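Local structure of hypothetical conserved protein (Geobacillus kaustophilus, 2PCS) at residues G13-V18 and I95-I100; S29-G34 and K140-E145; M33-L38 and Y46-Q51. The protein is of unknown function but belongs to the CoxG family and probably binds a small ligand in the pocket of its Bet v 1-like fold. All coordinates share one frame; numbering follows the deposited sequence.

Contact 1 (G13-V18 and I95-I100)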
loop_
_atom_site.group_PDB
_atom_site.type_symbol
_atom_site.label_atom_id
_atom_site.label_comp_id
_atom_site.label_asym_id
_atom_site.label_seq_id
_atom_site.Cartn_x
_atom_site.Cartn_y
_atom_site.Cartn_z
ATOM N N GLY A 13 15.619 -8.354 -5.393
ATOM C CA GLY A 13 16.336 -7.076 -5.509
ATOM C C GLY A 13 16.961 -6.784 -4.188
ATOM O O GLY A 13 16.569 -7.369 -3.168
ATOM N N THR A 14 17.940 -5.890 -4.167
ATOM C CA THR A 14 18.523 -5.500 -2.881
ATOM C C THR A 14 17.625 -4.510 -2.142
ATOM O O THR A 14 16.683 -3.935 -2.726
ATOM C CB THR A 14 19.904 -4.881 -3.036
ATOM O OG1 THR A 14 19.797 -3.667 -3.797
ATOM C CG2 THR A 14 20.900 -5.879 -3.709
ATOM N N VAL A 15 17.933 -4.309 -0.861
ATOM C CA VAL A 15 17.137 -3.436 -0.009
ATOM C C VAL A 15 17.052 -2.073 -0.675
ATOM O O VAL A 15 15.984 -1.493 -0.775
ATOM C CB VAL A 15 17.730 -3.300 1.395
ATOM C CG1 VAL A 15 17.080 -2.119 2.149
ATOM C CG2 VAL A 15 17.559 -4.609 2.183
ATOM N N GLU A 16 18.196 -1.583 -1.135
ATOM C CA GLU A 16 18.274 -0.374 -1.945
ATOM C C GLU A 16 17.467 -0.432 -3.242
ATOM O O GLU A 16 16.903 0.546 -3.654
ATOM C CB GLU A 16 19.753 -0.005 -2.222
ATOM C CG GLU A 16 19.978 1.142 -3.248
ATOM C CD GLU A 16 19.312 2.505 -2.899
ATOM O OE1 GLU A 16 18.992 2.771 -1.720
ATOM O OE2 GLU A 16 19.127 3.335 -3.822
ATOM N N GLU A 17 17.411 -1.566 -3.906
ATOM C CA GLU A 17 16.647 -1.599 -5.161
ATOM C C GLU A 17 15.159 -1.407 -4.884
ATOM O O GLU A 17 14.477 -0.687 -5.625
ATOM C CB GLU A 17 16.931 -2.880 -5.962
ATOM C CG GLU A 17 18.302 -2.795 -6.676
ATOM C CD GLU A 17 19.025 -4.151 -6.888
ATOM O OE1 GLU A 17 18.652 -5.167 -6.245
ATOM O OE2 GLU A 17 19.992 -4.177 -7.697
ATOM N N VAL A 18 14.693 -2.013 -3.785
ATOM C CA VAL A 18 13.300 -1.987 -3.349
ATOM C C VAL A 18 12.940 -0.627 -2.787
ATOM O O VAL A 18 11.959 -0.028 -3.206
ATOM C CB VAL A 18 13.034 -3.112 -2.308
ATOM C CG1 VAL A 18 11.599 -3.079 -1.787
ATOM C CG2 VAL A 18 13.382 -4.477 -2.954
ATOM N N ILE A 95 6.322 -0.344 7.506
ATOM C CA ILE A 95 7.055 -1.179 6.597
ATOM C C ILE A 95 8.559 -1.275 7.005
ATOM O O ILE A 95 9.225 -0.258 7.241
ATOM C CB ILE A 95 6.958 -0.628 5.177
ATOM C CG1 ILE A 95 5.524 -0.727 4.616
ATOM C CG2 ILE A 95 7.890 -1.317 4.244
ATOM C CD1 ILE A 95 4.682 0.404 5.013
ATOM N N ASP A 96 9.085 -2.502 7.003
ATOM C CA ASP A 96 10.494 -2.749 7.287
ATOM C C ASP A 96 11.085 -3.589 6.162
ATOM O O ASP A 96 10.446 -4.556 5.681
ATOM C CB ASP A 96 10.635 -3.439 8.634
ATOM C CG ASP A 96 10.311 -2.498 9.804
ATOM O OD1 ASP A 96 11.049 -1.515 10.000
ATOM O OD2 ASP A 96 9.312 -2.730 10.550
ATOM N N LEU A 97 12.257 -3.170 5.682
ATOM C CA LEU A 97 12.978 -3.966 4.712
ATOM C C LEU A 97 14.146 -4.699 5.427
ATOM O O LEU A 97 14.891 -4.088 6.251
ATOM C CB LEU A 97 13.446 -3.115 3.531
ATOM C CG LEU A 97 12.423 -2.361 2.669
ATOM C CD1 LEU A 97 13.102 -1.627 1.523
ATOM C CD2 LEU A 97 11.454 -3.349 2.099
ATOM N N THR A 98 14.243 -5.997 5.151
ATOM C CA THR A 98 15.277 -6.857 5.722
ATOM C C THR A 98 16.007 -7.630 4.655
ATOM O O THR A 98 15.382 -8.364 3.908
ATOM C CB THR A 98 14.668 -7.838 6.676
ATOM O OG1 THR A 98 14.212 -7.100 7.797
ATOM C CG2 THR A 98 15.668 -8.795 7.186
ATOM N N PRO A 99 17.334 -7.481 4.580
ATOM C CA PRO A 99 18.075 -8.241 3.583
ATOM C C PRO A 99 18.083 -9.682 4.080
ATOM O O PRO A 99 18.358 -9.910 5.281
ATOM C CB PRO A 99 19.465 -7.641 3.659
ATOM C CG PRO A 99 19.553 -7.125 5.075
ATOM C CD PRO A 99 18.214 -6.687 5.448
ATOM N N ILE A 100 17.684 -10.630 3.231
ATOM C CA ILE A 100 17.792 -12.042 3.638
ATOM C C ILE A 100 19.080 -12.651 3.063
ATOM O O ILE A 100 19.603 -13.646 3.567
ATOM C CB ILE A 100 16.514 -12.884 3.384
ATOM C CG1 ILE A 100 16.053 -12.736 1.945
ATOM C CG2 ILE A 100 15.409 -12.468 4.382
ATOM C CD1 ILE A 100 14.516 -12.460 1.850
#

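Contact 2 (S29-G34 and K140-E145)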
loop_
_atom_site.group_PDB
_atom_site.type_symbol
_atom_site.label_atom_id
_atom_site.label_comp_id
_atom_site.label_asym_id
_atom_site.label_seq_id
_atom_site.Cartn_x
_atom_site.Cartn_y
_atom_site.Cartn_z
ATOM N N SER A 29 2.126 5.584 -8.100
ATOM C CA SER A 29 0.924 5.873 -8.888
ATOM C C SER A 29 0.518 4.757 -9.833
ATOM O O SER A 29 -0.660 4.430 -9.940
ATOM C CB SER A 29 1.082 7.136 -9.714
ATOM O OG SER A 29 -0.225 7.592 -10.038
ATOM N N LYS A 30 1.530 4.185 -10.484
ATOM C CA LYS A 30 1.413 3.091 -11.396
ATOM C C LYS A 30 1.112 1.789 -10.704
ATOM O O LYS A 30 0.384 0.975 -11.245
ATOM C CB LYS A 30 2.717 2.966 -12.187
ATOM C CG LYS A 30 2.716 3.710 -13.524
ATOM C CD LYS A 30 4.127 4.216 -13.994
ATOM C CE LYS A 30 4.001 4.777 -15.451
ATOM N NZ LYS A 30 5.176 5.606 -15.944
ATOM N N CYS A 31 1.664 1.564 -9.515
ATOM C CA CYS A 31 1.435 0.271 -8.796
ATOM C C CYS A 31 0.217 0.209 -7.856
ATOM O O CYS A 31 -0.162 -0.875 -7.415
ATOM C CB CYS A 31 2.700 -0.179 -8.060
ATOM S SG CYS A 31 4.181 -0.250 -9.116
ATOM N N ILE A 32 -0.376 1.351 -7.512
ATOM C CA ILE A 32 -1.570 1.368 -6.629
ATOM C C ILE A 32 -2.736 1.157 -7.535
ATOM O O ILE A 32 -2.891 1.869 -8.515
ATOM C CB ILE A 32 -1.776 2.727 -5.924
ATOM C CG1 ILE A 32 -0.698 2.957 -4.866
ATOM C CG2 ILE A 32 -3.166 2.850 -5.310
ATOM C CD1 ILE A 32 -0.576 4.431 -4.463
ATOM N N MET A 33 -3.581 0.203 -7.232
ATOM C CA MET A 33 -4.689 -0.020 -8.151
ATOM C C MET A 33 -5.732 1.086 -8.117
ATOM O O MET A 33 -6.160 1.524 -7.050
ATOM C CB MET A 33 -5.350 -1.355 -7.891
ATOM C CG MET A 33 -5.645 -2.128 -9.190
ATOM S SD MET A 33 -7.124 -3.030 -8.861
ATOM C CE MET A 33 -6.557 -4.337 -7.787
ATOM N N GLY A 34 -6.138 1.535 -9.291
ATOM C CA GLY A 34 -7.172 2.551 -9.366
ATOM C C GLY A 34 -6.609 3.949 -9.332
ATOM O O GLY A 34 -7.332 4.926 -9.570
ATOM N N LYS A 140 2.968 -7.029 -6.506
ATOM C CA LYS A 140 3.130 -7.650 -7.822
ATOM C C LYS A 140 3.662 -6.636 -8.801
ATOM O O LYS A 140 4.567 -6.936 -9.566
ATOM C CB LYS A 140 1.792 -8.212 -8.329
ATOM C CG LYS A 140 1.851 -8.800 -9.742
ATOM C CD LYS A 140 0.487 -8.910 -10.430
ATOM C CE LYS A 140 0.673 -9.308 -11.940
ATOM N NZ LYS A 140 -0.660 -9.647 -12.620
ATOM N N LYS A 141 3.111 -5.425 -8.807
ATOM C CA LYS A 141 3.566 -4.463 -9.816
ATOM C C LYS A 141 4.908 -3.871 -9.436
ATOM O O LYS A 141 5.699 -3.497 -10.315
ATOM C CB LYS A 141 2.524 -3.375 -10.095
ATOM C CG LYS A 141 1.246 -3.853 -10.821
ATOM C CD LYS A 141 0.030 -3.105 -10.289
ATOM C CE LYS A 141 -1.073 -2.785 -11.316
ATOM N NZ LYS A 141 -2.072 -1.774 -10.718
ATOM N N ILE A 142 5.168 -3.774 -8.130
ATOM C CA ILE A 142 6.459 -3.300 -7.644
ATOM C C ILE A 142 7.518 -4.300 -8.072
ATOM O O ILE A 142 8.595 -3.911 -8.492
ATOM C CB ILE A 142 6.518 -3.156 -6.087
ATOM C CG1 ILE A 142 5.758 -1.941 -5.599
ATOM C CG2 ILE A 142 7.946 -3.004 -5.606
ATOM C CD1 ILE A 142 6.271 -0.689 -6.133
ATOM N N GLN A 143 7.217 -5.581 -7.946
ATOM C CA GLN A 143 8.173 -6.609 -8.322
ATOM C C GLN A 143 8.517 -6.477 -9.815
ATOM O O GLN A 143 9.697 -6.611 -10.201
ATOM C CB GLN A 143 7.707 -8.018 -7.924
ATOM C CG GLN A 143 8.711 -9.170 -8.197
ATOM C CD GLN A 143 10.165 -8.938 -7.692
ATOM O OE1 GLN A 143 10.563 -9.493 -6.668
ATOM N NE2 GLN A 143 10.958 -8.139 -8.435
ATOM N N LYS A 144 7.521 -6.118 -10.621
ATOM C CA LYS A 144 7.733 -5.905 -12.025
ATOM C C LYS A 144 8.608 -4.700 -12.286
ATOM O O LYS A 144 9.502 -4.763 -13.123
ATOM C CB LYS A 144 6.407 -5.754 -12.775
ATOM C CG LYS A 144 6.554 -4.856 -14.007
ATOM C CD LYS A 144 5.254 -4.624 -14.753
ATOM C CE LYS A 144 5.510 -4.218 -16.220
ATOM N NZ LYS A 144 4.209 -4.242 -16.980
ATOM N N GLU A 145 8.362 -3.589 -11.610
ATOM C CA GLU A 145 9.120 -2.377 -11.932
ATOM C C GLU A 145 10.546 -2.478 -11.451
ATOM O O GLU A 145 11.441 -1.903 -12.060
ATOM C CB GLU A 145 8.449 -1.114 -11.385
ATOM C CG GLU A 145 7.094 -0.803 -12.032
ATOM C CD GLU A 145 7.186 -0.292 -13.471
ATOM O OE1 GLU A 145 8.272 0.125 -13.935
ATOM O OE2 GLU A 145 6.139 -0.280 -14.146
#

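Contact 3 (M33-L38 and Y46-Q51)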
loop_
_atom_site.group_PDB
_atom_site.type_symbol
_atom_site.label_atom_id
_atom_site.label_comp_id
_atom_site.label_asym_id
_atom_site.label_seq_id
_atom_site.Cartn_x
_atom_site.Cartn_y
_atom_site.Cartn_z
ATOM N N MET A 33 -3.581 0.203 -7.232
ATOM C CA MET A 33 -4.689 -0.020 -8.151
ATOM C C MET A 33 -5.732 1.086 -8.117
ATOM O O MET A 33 -6.160 1.524 -7.050
ATOM C CB MET A 33 -5.350 -1.355 -7.891
ATOM C CG MET A 33 -5.645 -2.128 -9.190
ATOM S SD MET A 33 -7.124 -3.030 -8.861
ATOM C CE MET A 33 -6.557 -4.337 -7.787
ATOM N N GLY A 34 -6.138 1.535 -9.291
ATOM C CA GLY A 34 -7.172 2.551 -9.366
ATOM C C GLY A 34 -6.609 3.949 -9.332
ATOM O O GLY A 34 -7.332 4.926 -9.570
ATOM N N CYS A 35 -5.312 4.048 -9.048
ATOM C CA CYS A 35 -4.668 5.325 -8.888
ATOM C C CYS A 35 -4.469 6.024 -10.226
ATOM O O CYS A 35 -3.764 5.529 -11.089
ATOM C CB CYS A 35 -3.371 5.207 -8.115
ATOM S SG CYS A 35 -2.810 6.829 -7.576
ATOM N N LYS A 36 -5.153 7.157 -10.382
ATOM C CA LYS A 36 -5.134 7.945 -11.611
ATOM C C LYS A 36 -4.033 8.974 -11.480
ATOM O O LYS A 36 -3.249 9.171 -12.411
ATOM C CB LYS A 36 -6.474 8.640 -11.841
ATOM C CG LYS A 36 -7.460 7.920 -12.770
ATOM C CD LYS A 36 -8.429 8.982 -13.402
ATOM C CE LYS A 36 -9.038 8.591 -14.782
ATOM N NZ LYS A 36 -9.777 9.777 -15.361
ATOM N N SER A 37 -3.957 9.611 -10.307
ATOM C CA SER A 37 -2.842 10.499 -9.982
ATOM C C SER A 37 -2.489 10.494 -8.492
ATOM O O SER A 37 -3.373 10.326 -7.637
ATOM C CB SER A 37 -3.147 11.922 -10.438
ATOM O OG SER A 37 -4.510 12.225 -10.215
ATOM N N LEU A 38 -1.185 10.655 -8.217
ATOM C CA LEU A 38 -0.646 10.977 -6.895
ATOM C C LEU A 38 -0.053 12.366 -6.973
ATOM O O LEU A 38 0.993 12.550 -7.579
ATOM C CB LEU A 38 0.475 10.013 -6.485
ATOM C CG LEU A 38 0.326 8.994 -5.351
ATOM C CD1 LEU A 38 1.677 8.349 -5.059
ATOM C CD2 LEU A 38 -0.250 9.593 -4.073
ATOM N N TYR A 46 0.801 13.035 -0.128
ATOM C CA TYR A 46 0.201 13.016 -1.450
ATOM C C TYR A 46 -1.311 12.924 -1.366
ATOM O O TYR A 46 -1.875 12.550 -0.330
ATOM C CB TYR A 46 0.742 11.863 -2.298
ATOM C CG TYR A 46 2.231 11.832 -2.289
ATOM C CD1 TYR A 46 2.920 11.454 -1.128
ATOM C CD2 TYR A 46 2.961 12.211 -3.409
ATOM C CE1 TYR A 46 4.284 11.471 -1.064
ATOM C CE2 TYR A 46 4.360 12.213 -3.368
ATOM C CZ TYR A 46 5.011 11.837 -2.179
ATOM O OH TYR A 46 6.397 11.819 -2.087
ATOM N N LYS A 47 -1.930 13.283 -2.489
ATOM C CA LYS A 47 -3.342 13.174 -2.700
ATOM C C LYS A 47 -3.471 12.203 -3.862
ATOM O O LYS A 47 -2.891 12.383 -4.940
ATOM C CB LYS A 47 -3.981 14.528 -3.023
ATOM C CG LYS A 47 -5.529 14.504 -3.187
ATOM C CD LYS A 47 -6.139 15.807 -2.717
ATOM C CE LYS A 47 -7.389 16.227 -3.518
ATOM N NZ LYS A 47 -8.636 16.292 -2.673
ATOM N N ALA A 48 -4.198 11.136 -3.598
ATOM C CA ALA A 48 -4.426 10.139 -4.596
ATOM C C ALA A 48 -5.904 10.187 -5.024
ATOM O O ALA A 48 -6.812 10.300 -4.188
ATOM C CB ALA A 48 -4.032 8.788 -4.054
ATOM N N ASP A 49 -6.113 10.169 -6.341
ATOM C CA ASP A 49 -7.446 10.046 -6.950
ATOM C C ASP A 49 -7.630 8.561 -7.324
ATOM O O ASP A 49 -7.009 8.080 -8.269
ATOM C CB ASP A 49 -7.546 10.975 -8.181
ATOM C CG ASP A 49 -8.764 10.644 -9.112
ATOM O OD1 ASP A 49 -9.864 10.271 -8.610
ATOM O OD2 ASP A 49 -8.620 10.781 -10.354
ATOM N N LEU A 50 -8.428 7.833 -6.552
ATOM C CA LEU A 50 -8.557 6.375 -6.773
ATOM C C LEU A 50 -9.898 6.008 -7.415
ATOM O O LEU A 50 -10.969 6.357 -6.909
ATOM C CB LEU A 50 -8.360 5.584 -5.463
ATOM C CG LEU A 50 -7.039 5.815 -4.737
ATOM C CD1 LEU A 50 -7.063 5.310 -3.307
ATOM C CD2 LEU A 50 -5.903 5.207 -5.469
ATOM N N GLN A 51 -9.838 5.318 -8.541
ATOM C CA GLN A 51 -11.054 4.766 -9.120
ATOM C C GLN A 51 -10.990 3.259 -9.062
ATOM O O GLN A 51 -10.346 2.613 -9.856
ATOM C CB GLN A 51 -11.322 5.333 -10.530
ATOM C CG GLN A 51 -11.578 6.849 -10.458
ATOM C CD GLN A 51 -11.702 7.540 -11.797
ATOM O OE1 GLN A 51 -12.059 6.920 -12.806
ATOM N NE2 GLN A 51 -11.428 8.855 -11.811
#

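Contact 1 (G13-V18 and I95-I100)
Val15, in the first turn of helix 15-22, comes up against Pro99 at the end of strand 87-99, their CA atoms 6.1 Å apart, with no hydrogen bond passing between the two segments. The valine divides its two methyls between two strand residues. CG1, anti to the backbone N (chi1 166°), meets Leu97 CB at 4.0 Å, the two side chains lying alongside in opposite senses. CG2, beside the backbone N, lies against the proline ring, 3.9 Å from Pro99 CB and about as far from CD. One turn on, Val18 CG1 packs on both methyls of Leu97, with Leu97 CD2 at 3.9 Å, while Leu97 CD1 also reaches the carbonyl oxygen of Val15. Here a short helix covers the end of a long strand in the curved antiparallel sheet of the Bet v 1-like fold; Thr105 and Pro73 also touch Val15, and Leu107 touches Leu97. An alanine in place of Val15 would probably open a gap between helix and strand, leaving the Pro99 ring and Leu97 CB without the methyls that now cover them. The helix start is fixed by a capping box: Thr14 OG1 accepts from Glu17 N at 3.2 Å, and the Glu17 carboxylate turns back to Thr14 N, in a bond modelled too short for its length to be trusted.

Contact 2 (S29-G34 and K140-E145)
The flat groups that Lys141 meets are backbone carbonyls at the end of helix 25-31: its CD comes in from one side of the Cys31 carbonyl plane, 3.6 Å from Cys31 O, and its NZ stands 3.7 Å from Lys30 O. This is a place in the helix-grip fold of the Bet v 1-like proteins where one of the short helices, with the loop that follows it, is laid against the long C-terminal helix, here 124-148. The two backbones come close, Cys31 CA and Lys141 CA being 5.3 Å apart, and the thiol of Cys31 is turned to the long helix. Its SG, beside its own backbone N and anti to the carbonyl carbon (chi1 -53°), is 3.7 Å from Lys141 CB and as far from Ile142 CD1, and Glu145 CG touches it more loosely. Phe138, one turn earlier on the long helix, also packs on Cys31, which is buried. The aliphatic length of Lys141, bent at chi2 and chi3, thus covers the helix end while its amino group is carried on towards the loop. A long and weak ion pair with Asp137 is a further partner of that amino group. Glu145 has its firmer polar partner within its own helix, a salt bridge to Lys148. The amino group of Lys30 is of opposite charge but stays apart, with NZ 6.2 Å from Glu145 OE2, so any attraction is at most long-range. Beyond the helix, Met33 crosses Lys141 at about a right angle, its CG 3.9 Å from Lys141 NZ.

Contact 3 (M33-L38 and Y46-Q51)
Three nearly straight backbone hydrogen bonds join Gly34, Lys36 and Ser37 to Asp49 and Gln51. Gln51 N gives to Gly34 O at 2.7 Å, the donor standing above the carbonyl plane. Lys36 N gives to Asp49 O at 3.0 Å, nearly along the C=O axis, and Asp49 N gives to Ser37 O, also at 3.0 Å. The two bonds to Asp49 bracket a corner of the chain at Lys36, consistent with a beta bulge in the edge strand of this antiparallel hairpin. On the side of Asp49, the Lys36 chain runs beside it in the same direction, Lys36 CB 3.4 Å from Asp49 OD2, and its CD lies 3.4 Å from Gln51 NE2 as the two extended chains cross. The charges do not meet: Lys36 NZ remains 5.2 Å from Asp49 OD2. On the other face Leu50 CD2 packs on Cys35 CB at 3.7 Å, and Leu38 lies near Ala48, the exact position of its CD2 being doubtful. The hairpin is therefore two-sided, with apolar groups on the face of Cys35, Leu38, Ala48 and Leu50, where Cys35 and Leu38 meet helix 25-31, and a polar outer face on which lysine and aspartate are likely to attract each other only at a distance.

Contacts 2 and 3 form one continuous patch, their centres 12 Å apart. They share Met33 and Gly34, and they touch where Ile32 CG2 meets Leu50 CD2 at 3.6 Å. At that junction the side chains of Ile32 and Leu50 each come within about 4 Å of bound material of unknown identity, consistent with a pocket between sheet and helices. Contact 1 is farther off, its centre 17 Å from that of contact 2 and 25 Å from that of contact 3, on the opposite side of the chain's centre from the latter; its Leu97 side chain is about 9 Å from a bound unidentified ligand. The successive helices 15-22 and 25-31 connect contacts 1 and 2, while contacts 1 and 3 reach one sheet.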